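PDB 6V55: adhesion G-protein coupled receptor G6 from Danio rerio, which is a calcium-binding cell-surface receptor linked to myelination that probably couples adhesion outside the cell to G-protein signalling within it. Local coordinates for residues 63-68 and 82-87; 347-352 and 439-444; 351-356 and 399-404; 404-409 and 487-492; 444-449 and 463-468. All coordinates share one frame; numbering follows the deposited sequence.

Contact 1: residues 63-68 and 82-87; sequences VVVKTG and LTLNST. With NAG (2-acetamido-2-deoxy-beta-D-glucopyranose), chain H.
Thr67, just past the end of strand 62-66, reaches across to the turn that follows strand 83-85. Thr67 CB points toward that turn and lies 4.0 Å from Ser86 CA. From there OG1 stands anti to the backbone N (chi1 168°), which carries the oxygen to the amide of Thr87, in the facing segment: Thr87 N donates to Thr67 OG1 at 2.9 Å in an almost straight bond (174°). A second amide, Gly68 N, donates to the same Thr67 OG1 over a very short 2.5 Å at a bent 127°, so one hydroxyl oxygen is gripped by amides from both segments. The Thr87 side chain crosses that of Thr67 at about a right angle, with Thr87 OG1 3.1 Å from Thr67 OG1. Deeper in, Val65 CG1 packs on Leu84 CD1 at 3.8 Å, the apolar part of the contact. Asn85 points the other way and carries the N-linked sugar through ND2. The two strands belong to the two facing sheets of the CUB sandwich: strand 62-66 runs between strands 90-96 and 71-74, while strand 83-85 is an outermost strand beside 41-51, to which Ser86 OG is also hydrogen-bonded at Val43 N.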
# COMPACT_ATOMS: atom_id res chain seq x y z
N VAL A 63 -2.81 0.83 -3.99
CA VAL A 63 -1.67 1.18 -3.15
C VAL A 63 -1.65 2.69 -3.05
O VAL A 63 -1.71 3.37 -4.08
CB VAL A 63 -0.34 0.66 -3.73
CG1 VAL A 63 0.87 1.27 -3.03
CG2 VAL A 63 -0.29 -0.82 -3.61
N VAL A 64 -1.59 3.23 -1.82
CA VAL A 64 -1.44 4.66 -1.57
C VAL A 64 -0.01 4.93 -1.09
O VAL A 64 0.46 4.27 -0.16
CB VAL A 64 -2.46 5.15 -0.53
CG1 VAL A 64 -2.24 6.61 -0.20
CG2 VAL A 64 -3.89 4.93 -1.03
N VAL A 65 0.69 5.88 -1.73
CA VAL A 65 2.01 6.33 -1.27
C VAL A 65 1.88 7.71 -0.66
O VAL A 65 1.49 8.67 -1.35
CB VAL A 65 3.05 6.35 -2.40
CG1 VAL A 65 4.41 6.78 -1.85
CG2 VAL A 65 3.15 4.98 -3.06
N LYS A 66 2.22 7.84 0.62
CA LYS A 66 1.99 9.05 1.40
C LYS A 66 3.33 9.64 1.83
O LYS A 66 4.09 9.01 2.57
CB LYS A 66 1.11 8.74 2.62
CG LYS A 66 0.05 9.80 2.93
CD LYS A 66 -1.05 9.27 3.86
CE LYS A 66 -0.70 9.40 5.35
NZ LYS A 66 -1.60 8.55 6.24
N THR A 67 3.63 10.84 1.37
CA THR A 67 4.68 11.62 1.97
C THR A 67 4.03 12.75 2.77
O THR A 67 2.80 12.78 2.96
CB THR A 67 5.66 12.12 0.92
OG1 THR A 67 6.50 13.12 1.50
CG2 THR A 67 4.93 12.66 -0.29
N GLY A 68 4.85 13.68 3.26
CA GLY A 68 4.36 14.72 4.16
C GLY A 68 3.46 15.75 3.50
O GLY A 68 2.69 16.42 4.20
N LEU A 82 8.51 2.88 -10.97
CA LEU A 82 8.47 4.20 -10.36
C LEU A 82 9.41 4.34 -9.16
O LEU A 82 9.68 3.38 -8.44
CB LEU A 82 7.04 4.52 -9.93
CG LEU A 82 6.24 5.37 -10.92
CD1 LEU A 82 6.10 4.68 -12.30
CD2 LEU A 82 4.89 5.71 -10.30
N THR A 83 9.87 5.58 -8.93
CA THR A 83 10.78 5.92 -7.84
C THR A 83 10.31 7.22 -7.20
O THR A 83 10.35 8.27 -7.84
CB THR A 83 12.22 6.09 -8.33
OG1 THR A 83 12.69 4.88 -8.93
CG2 THR A 83 13.12 6.47 -7.16
N LEU A 84 9.86 7.16 -5.95
CA LEU A 84 9.24 8.30 -5.30
C LEU A 84 10.04 8.70 -4.07
O LEU A 84 10.74 7.89 -3.46
CB LEU A 84 7.79 8.01 -4.89
CG LEU A 84 6.90 7.41 -5.99
CD1 LEU A 84 5.49 7.25 -5.47
CD2 LEU A 84 6.90 8.24 -7.27
N ASN A 85 9.90 9.97 -3.70
CA ASN A 85 10.82 10.61 -2.78
C ASN A 85 10.03 11.37 -1.74
O ASN A 85 9.20 12.22 -2.09
CB ASN A 85 11.78 11.54 -3.56
CG ASN A 85 13.21 11.08 -3.46
OD1 ASN A 85 13.57 10.49 -2.44
ND2 ASN A 85 14.06 11.31 -4.50
N SER A 86 10.27 11.05 -0.46
CA SER A 86 9.59 11.74 0.63
C SER A 86 10.13 13.15 0.83
O SER A 86 11.33 13.41 0.68
CB SER A 86 9.73 10.95 1.93
OG SER A 86 11.09 10.92 2.34
N THR A 87 9.23 14.07 1.20
CA THR A 87 9.64 15.45 1.42
C THR A 87 10.21 15.65 2.82
O THR A 87 11.13 16.45 3.01
CB THR A 87 8.44 16.37 1.17
OG1 THR A 87 7.36 16.00 2.02
CG2 THR A 87 7.99 16.22 -0.27
C1 NAG H . 13.96 11.96 -5.80
C2 NAG H . 15.36 11.86 -6.49
C3 NAG H . 15.30 12.46 -7.90
C4 NAG H . 14.21 11.78 -8.73
C5 NAG H . 12.86 11.95 -8.03
C6 NAG H . 11.75 11.21 -8.75
C7 NAG H . 17.66 12.13 -5.63
C8 NAG H . 18.55 12.94 -4.73
N2 NAG H . 16.38 12.52 -5.69
O3 NAG H . 16.55 12.35 -8.57
O4 NAG H . 14.15 12.34 -10.04
O5 NAG H . 12.92 11.40 -6.70
O6 NAG H . 10.47 11.79 -8.50
O7 NAG H . 18.09 11.17 -6.27

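Contact 2: residues 347-352 and 439-444; sequences STLVVT and DSVTVN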
# COMPACT_ATOMS: atom_id res chain seq x y z
N SER A 347 -13.35 26.74 14.01
CA SER A 347 -12.63 27.64 14.92
C SER A 347 -13.44 27.96 16.17
O SER A 347 -14.67 27.94 16.16
CB SER A 347 -12.22 28.98 14.27
OG SER A 347 -13.31 29.57 13.59
N THR A 348 -12.71 28.25 17.25
CA THR A 348 -13.30 28.67 18.52
C THR A 348 -12.79 30.07 18.83
O THR A 348 -11.59 30.26 19.05
CB THR A 348 -12.96 27.70 19.64
OG1 THR A 348 -13.65 26.47 19.40
CG2 THR A 348 -13.40 28.25 21.00
N LEU A 349 -13.70 31.03 18.83
CA LEU A 349 -13.39 32.43 19.04
C LEU A 349 -13.85 32.84 20.42
O LEU A 349 -14.99 32.58 20.80
CB LEU A 349 -14.07 33.29 17.98
CG LEU A 349 -13.68 33.00 16.53
CD1 LEU A 349 -14.84 33.26 15.58
CD2 LEU A 349 -12.51 33.84 16.17
N VAL A 350 -12.96 33.48 21.18
CA VAL A 350 -13.27 34.07 22.47
C VAL A 350 -13.18 35.58 22.31
O VAL A 350 -12.10 36.12 22.04
CB VAL A 350 -12.33 33.57 23.57
CG1 VAL A 350 -12.57 34.34 24.84
CG2 VAL A 350 -12.52 32.09 23.78
N VAL A 351 -14.31 36.28 22.41
CA VAL A 351 -14.36 37.71 22.16
C VAL A 351 -14.85 38.42 23.43
O VAL A 351 -15.49 37.81 24.29
CB VAL A 351 -15.25 38.06 20.94
CG1 VAL A 351 -14.80 37.30 19.70
CG2 VAL A 351 -16.70 37.79 21.21
N THR A 352 -14.52 39.71 23.55
CA THR A 352 -15.04 40.54 24.64
C THR A 352 -15.86 41.69 24.06
O THR A 352 -15.32 42.54 23.34
CB THR A 352 -13.94 41.08 25.55
OG1 THR A 352 -13.39 40.01 26.30
CG2 THR A 352 -14.48 42.07 26.53
N ASP A 439 -9.91 37.77 22.23
CA ASP A 439 -9.08 37.37 23.37
C ASP A 439 -8.23 36.15 23.07
O ASP A 439 -7.14 35.98 23.63
CB ASP A 439 -9.94 37.05 24.59
CG ASP A 439 -10.69 38.24 25.09
OD1 ASP A 439 -10.13 39.36 25.02
OD2 ASP A 439 -11.84 38.06 25.55
N SER A 440 -8.75 35.28 22.21
CA SER A 440 -8.22 33.95 21.97
C SER A 440 -8.86 33.44 20.70
O SER A 440 -10.04 33.72 20.44
CB SER A 440 -8.54 33.02 23.15
OG SER A 440 -8.74 31.69 22.72
N VAL A 441 -8.09 32.70 19.91
CA VAL A 441 -8.65 31.93 18.80
C VAL A 441 -7.83 30.66 18.66
O VAL A 441 -6.60 30.69 18.80
CB VAL A 441 -8.71 32.76 17.49
CG1 VAL A 441 -7.36 33.39 17.14
CG2 VAL A 441 -9.26 31.95 16.32
N THR A 442 -8.51 29.53 18.51
CA THR A 442 -7.90 28.30 18.02
C THR A 442 -8.64 27.88 16.76
O THR A 442 -9.87 28.00 16.70
CB THR A 442 -7.98 27.19 19.07
OG1 THR A 442 -9.35 26.87 19.25
CG2 THR A 442 -7.41 27.64 20.42
N VAL A 443 -7.90 27.42 15.74
CA VAL A 443 -8.45 26.94 14.48
C VAL A 443 -7.96 25.51 14.27
O VAL A 443 -6.76 25.25 14.39
CB VAL A 443 -8.06 27.83 13.28
CG1 VAL A 443 -8.60 27.27 11.97
CG2 VAL A 443 -8.56 29.24 13.47
N ASN A 444 -8.88 24.60 13.97
CA ASN A 444 -8.56 23.20 13.72
C ASN A 444 -9.04 22.82 12.32
O ASN A 444 -10.15 23.16 11.92
CB ASN A 444 -9.21 22.29 14.76
CG ASN A 444 -8.56 22.43 16.11
OD1 ASN A 444 -7.35 22.64 16.21
ND2 ASN A 444 -9.36 22.36 17.17
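Two antiparallel strands of the SEA domain sheet run side by side here, their axes 4.8 Å apart, and are interrupted by a classic beta bulge where Asp439 and Ser440 both face Val350. From Ser347 to Leu349 the register is regular, with Thr348 and Thr442 forming a hydrogen-bonded pair and Leu349 and Val441 a non-hydrogen-bonded one. At the bulge Val350 O takes a short bond from Asp439 N (2.7 Å, 161°) and a weak one from Ser440 N, while Val350 N donates to Ser440 O from above the carbonyl plane. On one face of the sheet Leu349 CD2 lies alongside Val441 CG2 at 3.8 Å, and Ser347 CB meets Val443 CG2. Helices 361-374 and 419-427 cover this face: Leu349 packs on Leu369, Val441 on Leu426. On the other face Val350 packs on Ser440, and its side chain crosses that of Asp439 at about a right angle, Val350 CG1 3.8 Å from Asp439 CB. The extra residue of the bulge carries its carboxylate to Thr352, whose OG1 donates to Asp439 OD2 at 2.6 Å, and Arg400 NH1 of the neighbouring strand forms a salt bridge with the same OD2. An alanine at Thr352 would remove the hydroxyl that grips the carboxylate and would probably leave the strand pair less firmly held beside the bulge. Thr352 OG1, beside its own backbone N (chi1 -70°), meets the syn lone pair of Asp439 OD2.

Contact 3: residues 351-356 and 399-404; sequences VTDEQT and TRQIYL. Unlike the reference sequence in segment 399-404: Ile402 (reference Thr).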
# COMPACT_ATOMS: atom_id res chain seq x y z
N VAL A 351 -14.31 36.28 22.41
CA VAL A 351 -14.36 37.71 22.16
C VAL A 351 -14.85 38.42 23.43
O VAL A 351 -15.49 37.81 24.29
CB VAL A 351 -15.25 38.06 20.94
CG1 VAL A 351 -14.80 37.30 19.70
CG2 VAL A 351 -16.70 37.79 21.21
N THR A 352 -14.52 39.71 23.55
CA THR A 352 -15.04 40.54 24.64
C THR A 352 -15.86 41.69 24.06
O THR A 352 -15.32 42.54 23.34
CB THR A 352 -13.94 41.08 25.55
OG1 THR A 352 -13.39 40.01 26.30
CG2 THR A 352 -14.48 42.07 26.53
N ASP A 353 -17.14 41.72 24.38
CA ASP A 353 -18.06 42.75 23.93
C ASP A 353 -18.24 43.74 25.06
O ASP A 353 -18.69 43.35 26.14
CB ASP A 353 -19.41 42.14 23.54
CG ASP A 353 -20.22 43.02 22.60
OD1 ASP A 353 -21.05 42.48 21.85
OD2 ASP A 353 -20.05 44.26 22.60
N GLU A 354 -17.92 45.01 24.82
CA GLU A 354 -18.19 46.02 25.83
C GLU A 354 -19.50 46.75 25.61
O GLU A 354 -19.93 47.51 26.49
CB GLU A 354 -17.04 47.02 25.89
CG GLU A 354 -15.96 46.55 26.83
CD GLU A 354 -14.69 47.34 26.68
OE1 GLU A 354 -14.17 47.82 27.72
OE2 GLU A 354 -14.23 47.48 25.52
N GLN A 355 -20.16 46.49 24.48
CA GLN A 355 -21.46 47.06 24.14
C GLN A 355 -22.47 45.94 23.91
O GLN A 355 -23.04 45.83 22.82
CB GLN A 355 -21.33 47.94 22.90
CG GLN A 355 -20.43 49.13 23.12
CD GLN A 355 -19.88 49.66 21.82
OE1 GLN A 355 -20.46 49.42 20.76
NE2 GLN A 355 -18.75 50.38 21.89
N THR A 356 -22.63 45.07 24.92
CA THR A 356 -23.54 43.92 24.81
C THR A 356 -25.02 44.24 24.58
O THR A 356 -25.62 43.57 23.72
CB THR A 356 -23.34 42.99 26.02
OG1 THR A 356 -21.94 42.83 26.32
CG2 THR A 356 -23.96 41.65 25.77
N THR A 399 -19.55 41.52 28.35
CA THR A 399 -19.56 40.06 28.28
C THR A 399 -18.32 39.53 27.56
O THR A 399 -17.81 40.15 26.62
CB THR A 399 -20.76 39.52 27.52
OG1 THR A 399 -20.86 40.18 26.25
CG2 THR A 399 -21.97 39.77 28.30
N ARG A 400 -17.89 38.36 28.01
CA ARG A 400 -17.03 37.46 27.27
C ARG A 400 -17.92 36.45 26.57
O ARG A 400 -18.71 35.77 27.22
CB ARG A 400 -16.06 36.73 28.19
CG ARG A 400 -15.14 35.80 27.43
CD ARG A 400 -14.20 35.00 28.35
NE ARG A 400 -13.81 35.71 29.57
CZ ARG A 400 -12.85 36.65 29.63
NH1 ARG A 400 -12.19 37.02 28.54
NH2 ARG A 400 -12.57 37.23 30.79
N GLN A 401 -17.78 36.35 25.25
CA GLN A 401 -18.65 35.53 24.43
C GLN A 401 -17.79 34.51 23.70
O GLN A 401 -16.71 34.85 23.21
CB GLN A 401 -19.44 36.40 23.43
CG GLN A 401 -20.33 37.47 24.08
CD GLN A 401 -21.10 38.30 23.06
OE1 GLN A 401 -21.20 37.91 21.90
NE2 GLN A 401 -21.63 39.44 23.49
N ILE A 402 -18.24 33.25 23.64
CA ILE A 402 -17.50 32.19 22.97
C ILE A 402 -18.33 31.73 21.79
O ILE A 402 -19.49 31.33 21.96
CB ILE A 402 -17.15 31.03 23.91
CG1 ILE A 402 -16.34 31.55 25.10
CG2 ILE A 402 -16.33 30.00 23.18
CD1 ILE A 402 -15.78 30.49 26.02
N TYR A 403 -17.73 31.78 20.60
CA TYR A 403 -18.36 31.47 19.32
C TYR A 403 -17.71 30.26 18.69
O TYR A 403 -16.50 30.05 18.83
CB TYR A 403 -18.26 32.66 18.35
CG TYR A 403 -19.20 33.79 18.66
CD1 TYR A 403 -20.43 33.88 18.02
CD2 TYR A 403 -18.88 34.74 19.61
CE1 TYR A 403 -21.31 34.90 18.30
CE2 TYR A 403 -19.74 35.77 19.91
CZ TYR A 403 -20.96 35.85 19.25
OH TYR A 403 -21.84 36.87 19.54
N LEU A 404 -18.51 29.48 17.98
CA LEU A 404 -18.03 28.36 17.18
C LEU A 404 -18.28 28.67 15.71
O LEU A 404 -19.42 28.93 15.34
CB LEU A 404 -18.74 27.08 17.59
CG LEU A 404 -18.32 25.79 16.92
CD1 LEU A 404 -16.89 25.45 17.28
CD2 LEU A 404 -19.27 24.70 17.38
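The amide of Gln401 is held at both of its ends. Its NE2 donates in the amide plane to Thr399 OG1 at 3.0 Å, two residues back on the same strand, and Tyr403 OH donates to Gln401 OE1 at 2.7 Å, nearly along the C=O axis, which probably fixes the rotation of the amide. The Asp353 carboxylate lies near it with its plane turned 45° away; Asp353 CB is 3.5 Å from Gln401 NE2. Asp353 OD2 is met from above the carboxylate plane by Gln355 N, which makes an Asx turn, and also forms a salt bridge with Arg359. Val351, Asp353, Thr399 and Gln401 share one face of the SEA domain sheet, on the antiparallel pair of strands 342-353 and 399-410, with helix 361-374 against Val351, Asp353 and Tyr403. Val351 and Gln401 form a hydrogen-bonded pair, Val351 N to Gln401 O being almost straight (178°), and Asp353 and Thr399 form a second hydrogen-bonded pair, with more bent bonds. Val351 CG2 rests against Gln401 CB at 3.8 Å and against Tyr403 CE2 at 3.9 Å. Beyond the strand the chain turns back so that Thr356 meets Thr399: Thr399 OG1 donates a hydrogen bond to Thr356 OG1 at 2.9 Å, and Thr356 OG1 bonds in turn with Thr397 O.

Contact 4: residues 404-409 and 487-492; sequences LALLVY and INRDNY. With NAG (2-acetamido-2-deoxy-beta-D-glucopyranose), chain I.
Leu406, Tyr492 and Leu404 bury most of this surface. The Tyr492 ring lies against strand 399-410, and Leu406 CB sits squarely over its face in a CH-pi contact, 3.8 Å from the centroid and only 5° off the ring normal. With CG anti to the backbone N (chi1 -176°), Leu406 sends CD1 over the CB side of the tyrosine and CD2 toward Arg489, whose NH1 is 3.4 Å from it. Leu404 slides past the ring in the opposite direction: its CG touches Tyr492 CD2 at 3.7 Å, and its carbonyl O lies at the ring edge, in plane, 3.6 Å from Tyr492 CE2. Leu404 CD2 lies 3.9 Å from Asn491 CA. Tyr492 is brought there by the turn through residues 489-492, in which its own backbone takes a left-handed conformation. In the same turn Asn491 points away from the strand and carries the N-linked sugar on ND2. No hydrogen bond crosses between 404-409 and 487-492, so here the SEA domain meets the glycosylated turn through aliphatic and aromatic surface, with polar links added around it: Arg489 pairs with Asp383 of strand 380-392, and Arg346 bonds to Tyr492 O. Such a join probably rests chiefly on the burial of apolar surface.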
# COMPACT_ATOMS: atom_id res chain seq x y z
N LEU A 404 -18.51 29.48 17.98
CA LEU A 404 -18.03 28.36 17.18
C LEU A 404 -18.28 28.67 15.71
O LEU A 404 -19.42 28.93 15.34
CB LEU A 404 -18.74 27.08 17.59
CG LEU A 404 -18.32 25.79 16.92
CD1 LEU A 404 -16.89 25.45 17.28
CD2 LEU A 404 -19.27 24.70 17.38
N ALA A 405 -17.23 28.61 14.88
CA ALA A 405 -17.32 29.09 13.50
C ALA A 405 -16.72 28.10 12.52
O ALA A 405 -15.67 27.50 12.78
CB ALA A 405 -16.62 30.43 13.33
N LEU A 406 -17.38 27.98 11.35
CA LEU A 406 -16.92 27.17 10.22
C LEU A 406 -16.33 28.08 9.16
O LEU A 406 -17.06 28.84 8.52
CB LEU A 406 -18.08 26.36 9.63
CG LEU A 406 -17.75 25.37 8.50
CD1 LEU A 406 -16.94 24.24 9.05
CD2 LEU A 406 -19.02 24.86 7.87
N LEU A 407 -15.02 27.99 8.96
CA LEU A 407 -14.35 28.67 7.86
C LEU A 407 -14.18 27.68 6.72
O LEU A 407 -13.84 26.52 6.96
CB LEU A 407 -12.98 29.20 8.28
CG LEU A 407 -12.86 29.69 9.73
CD1 LEU A 407 -11.41 29.88 10.15
CD2 LEU A 407 -13.63 30.97 9.90
N VAL A 408 -14.42 28.14 5.48
CA VAL A 408 -14.32 27.29 4.29
C VAL A 408 -13.34 27.93 3.31
O VAL A 408 -13.43 29.13 3.02
CB VAL A 408 -15.71 27.04 3.65
CG1 VAL A 408 -16.51 28.30 3.53
CG2 VAL A 408 -15.61 26.41 2.28
N TYR A 409 -12.37 27.13 2.85
CA TYR A 409 -11.36 27.55 1.88
C TYR A 409 -11.85 27.19 0.49
O TYR A 409 -11.94 26.01 0.14
CB TYR A 409 -10.04 26.85 2.20
CG TYR A 409 -8.76 27.46 1.67
CD1 TYR A 409 -8.77 28.58 0.84
CD2 TYR A 409 -7.53 26.90 2.01
CE1 TYR A 409 -7.58 29.11 0.35
CE2 TYR A 409 -6.34 27.42 1.53
CZ TYR A 409 -6.36 28.52 0.70
OH TYR A 409 -5.16 29.04 0.24
N ILE A 487 -20.50 17.04 6.45
CA ILE A 487 -20.25 18.00 7.53
C ILE A 487 -21.52 18.22 8.34
O ILE A 487 -22.53 18.71 7.81
CB ILE A 487 -19.74 19.33 6.98
CG1 ILE A 487 -18.38 19.11 6.35
CG2 ILE A 487 -19.65 20.36 8.09
CD1 ILE A 487 -18.05 20.18 5.46
N ASN A 488 -21.46 17.87 9.62
CA ASN A 488 -22.50 18.24 10.57
C ASN A 488 -22.46 19.75 10.78
O ASN A 488 -21.53 20.26 11.40
CB ASN A 488 -22.30 17.50 11.88
CG ASN A 488 -23.28 17.94 12.93
OD1 ASN A 488 -24.46 18.10 12.64
ND2 ASN A 488 -22.80 18.13 14.15
N ARG A 489 -23.47 20.47 10.30
CA ARG A 489 -23.44 21.93 10.41
C ARG A 489 -24.03 22.44 11.73
O ARG A 489 -24.59 23.54 11.76
CB ARG A 489 -24.16 22.55 9.22
CG ARG A 489 -23.48 22.20 7.92
CD ARG A 489 -23.96 23.03 6.74
NE ARG A 489 -23.07 22.82 5.60
CZ ARG A 489 -22.09 23.65 5.27
NH1 ARG A 489 -21.90 24.76 6.00
NH2 ARG A 489 -21.32 23.39 4.22
N ASP A 490 -23.91 21.67 12.82
CA ASP A 490 -24.24 22.13 14.16
C ASP A 490 -23.01 22.28 15.03
O ASP A 490 -22.75 23.38 15.52
CB ASP A 490 -25.27 21.20 14.80
CG ASP A 490 -26.66 21.44 14.25
OD1 ASP A 490 -26.83 22.47 13.56
OD2 ASP A 490 -27.56 20.60 14.50
N ASN A 491 -22.20 21.23 15.23
CA ASN A 491 -20.93 21.46 15.93
C ASN A 491 -19.69 21.35 15.04
O ASN A 491 -18.58 21.26 15.59
CB ASN A 491 -20.80 20.57 17.17
CG ASN A 491 -20.95 19.08 16.89
OD1 ASN A 491 -21.07 18.64 15.74
ND2 ASN A 491 -20.94 18.31 17.99
N TYR A 492 -19.87 21.37 13.71
CA TYR A 492 -18.80 21.55 12.69
C TYR A 492 -17.76 20.44 12.77
O TYR A 492 -16.55 20.68 12.70
CB TYR A 492 -18.16 22.94 12.76
CG TYR A 492 -19.20 24.03 12.58
CD1 TYR A 492 -20.24 23.86 11.66
CD2 TYR A 492 -19.17 25.20 13.33
CE1 TYR A 492 -21.23 24.80 11.50
CE2 TYR A 492 -20.16 26.19 13.16
CZ TYR A 492 -21.18 25.96 12.24
OH TYR A 492 -22.18 26.86 12.03
C1 NAG I . -21.07 16.88 18.20
C2 NAG I . -22.37 16.25 17.62
C3 NAG I . -22.52 14.80 18.13
C4 NAG I . -21.25 13.98 17.88
C5 NAG I . -20.02 14.70 18.45
C6 NAG I . -18.71 13.99 18.17
C7 NAG I . -24.60 17.26 17.25
C8 NAG I . -25.64 18.17 17.84
N2 NAG I . -23.51 17.06 18.01
O3 NAG I . -23.63 14.17 17.49
O4 NAG I . -21.38 12.68 18.45
O5 NAG I . -19.92 16.02 17.88
O6 NAG I . -17.81 14.79 17.41
O7 NAG I . -24.74 16.73 16.15

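Contact 5: residues 444-449 and 463-468; sequences NLMENC and SRPTVT
Asn448 turns its CG anti to the carbonyl carbon (chi1 -73°), which lays the amide along the backbone of 463-465, while Met446, with CG anti to the backbone N (chi1 167°), sets CG against Pro465 before bending away at chi2. The two segments meet in a single antiparallel bridge, Cys449 with Ser463, directly ahead of a type II beta turn from Arg464 to Val467. Met446 CG and Pro465 CG touch at 3.7 Å, and Ile487 of strand 480-488 packs on both residues. Asn448 CB lies 3.3 Å from Ser463 O, and Asn448 OD1 comes within 3.3 Å of Arg464 CA; its ND2 is hydrogen-bonded to Glu462 at the near end of the loop. An alanine at Asn448 would lose the amide that spans Glu462 to Arg464 and would probably loosen the loop just before the turn. Cys449 is bonded to Cys485, so the chain leaving the SEA domain strand 436-445 is tied covalently to strand 480-488 as well as to the loop. At the bridge, Cys449 N donates to Ser463 O at 3.0 Å with a bent angle of 131°, whereas Ser463 N returns the bond to Cys449 O, also at 3.0 Å, straighter and in the carbonyl plane.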
# COMPACT_ATOMS: atom_id res chain seq x y z
N ASN A 444 -8.88 24.60 13.97
CA ASN A 444 -8.56 23.20 13.72
C ASN A 444 -9.04 22.82 12.32
O ASN A 444 -10.15 23.16 11.92
CB ASN A 444 -9.21 22.29 14.76
CG ASN A 444 -8.56 22.43 16.11
OD1 ASN A 444 -7.35 22.64 16.21
ND2 ASN A 444 -9.36 22.36 17.17
N LEU A 445 -8.16 22.14 11.59
CA LEU A 445 -8.55 21.56 10.32
C LEU A 445 -9.53 20.43 10.58
O LEU A 445 -9.35 19.63 11.51
CB LEU A 445 -7.32 21.06 9.59
CG LEU A 445 -7.47 20.28 8.29
CD1 LEU A 445 -8.01 21.19 7.21
CD2 LEU A 445 -6.10 19.76 7.91
N MET A 446 -10.61 20.43 9.79
CA MET A 446 -11.72 19.51 10.01
C MET A 446 -11.29 18.08 9.70
O MET A 446 -10.71 17.80 8.65
CB MET A 446 -12.90 19.90 9.14
CG MET A 446 -13.97 18.87 9.05
SD MET A 446 -15.36 19.44 9.96
CE MET A 446 -16.00 20.63 8.82
N GLU A 447 -11.58 17.19 10.65
CA GLU A 447 -11.04 15.84 10.66
C GLU A 447 -11.71 15.02 9.56
O GLU A 447 -12.91 15.17 9.30
CB GLU A 447 -11.28 15.20 12.02
CG GLU A 447 -10.60 15.93 13.21
CD GLU A 447 -11.41 17.11 13.81
OE1 GLU A 447 -10.78 18.14 14.14
OE2 GLU A 447 -12.65 17.02 13.92
N ASN A 448 -10.89 14.22 8.89
CA ASN A 448 -11.36 13.27 7.89
C ASN A 448 -12.28 12.23 8.51
O ASN A 448 -12.11 11.86 9.67
CB ASN A 448 -10.16 12.54 7.27
CG ASN A 448 -9.38 13.40 6.35
OD1 ASN A 448 -9.86 14.43 5.90
ND2 ASN A 448 -8.16 12.98 6.03
N CYS A 449 -13.25 11.75 7.73
CA CYS A 449 -13.96 10.53 8.12
C CYS A 449 -12.98 9.36 8.05
O CYS A 449 -12.28 9.18 7.05
CB CYS A 449 -15.15 10.26 7.21
SG CYS A 449 -16.45 11.51 7.22
N SER A 463 -11.53 9.68 4.14
CA SER A 463 -11.99 10.67 3.17
C SER A 463 -12.04 12.07 3.77
O SER A 463 -12.49 12.26 4.90
CB SER A 463 -13.38 10.33 2.64
OG SER A 463 -13.46 8.97 2.24
N ARG A 464 -11.65 13.05 2.96
CA ARG A 464 -11.86 14.46 3.25
C ARG A 464 -13.36 14.78 3.24
O ARG A 464 -14.15 14.02 2.67
CB ARG A 464 -11.08 15.31 2.23
CG ARG A 464 -9.57 15.22 2.41
CD ARG A 464 -8.80 16.26 1.61
NE ARG A 464 -7.95 15.62 0.59
CZ ARG A 464 -6.62 15.71 0.53
NH1 ARG A 464 -5.94 16.43 1.42
NH2 ARG A 464 -5.96 15.07 -0.44
N PRO A 465 -13.80 15.83 3.94
CA PRO A 465 -15.23 16.20 3.93
C PRO A 465 -15.75 16.59 2.55
O PRO A 465 -15.06 17.25 1.77
CB PRO A 465 -15.28 17.41 4.87
CG PRO A 465 -14.17 17.19 5.81
CD PRO A 465 -13.07 16.52 5.04
N THR A 466 -17.00 16.16 2.29
CA THR A 466 -17.81 16.24 1.05
C THR A 466 -17.29 15.35 -0.08
O THR A 466 -17.79 15.41 -1.20
CB THR A 466 -18.04 17.67 0.52
OG1 THR A 466 -16.87 18.10 -0.19
CG2 THR A 466 -18.38 18.68 1.65
N VAL A 467 -16.32 14.47 0.19
CA VAL A 467 -15.87 13.46 -0.77
C VAL A 467 -16.84 12.29 -0.71
O VAL A 467 -17.19 11.83 0.38
CB VAL A 467 -14.43 13.02 -0.45
CG1 VAL A 467 -14.06 11.68 -1.10
CG2 VAL A 467 -13.45 14.10 -0.82
N THR A 468 -17.28 11.81 -1.88
CA THR A 468 -18.02 10.56 -1.99
C THR A 468 -17.08 9.48 -2.54
O THR A 468 -16.40 9.70 -3.54
CB THR A 468 -19.24 10.74 -2.90
OG1 THR A 468 -20.17 11.61 -2.24
CG2 THR A 468 -19.93 9.41 -3.19

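In the fold
Contact 1 comes first along the chain, in the CUB domain, and touches none of the others; its nearest atoms are about 8 Å from contact 5 and about 16 Å from contact 2. Contacts 2 and 3, with centres 11 Å apart, flank strand 342-353, which lies between strands 436-445 and 399-410 in the SEA domain sheet. Contact 4 takes up strand 399-410 where contact 3 leaves it, and contact 5 follows strand 436-445 out of the sheet. The last two meet chiefly at Met446, which touches Leu406, Ile487 and Tyr492, with Ile487 also on Pro465. Contacts 4 and 5 thus join the SEA domain sheet to the disulfide-linked, glycosylated segments around strand 480-488, probably fixing their relative orientation.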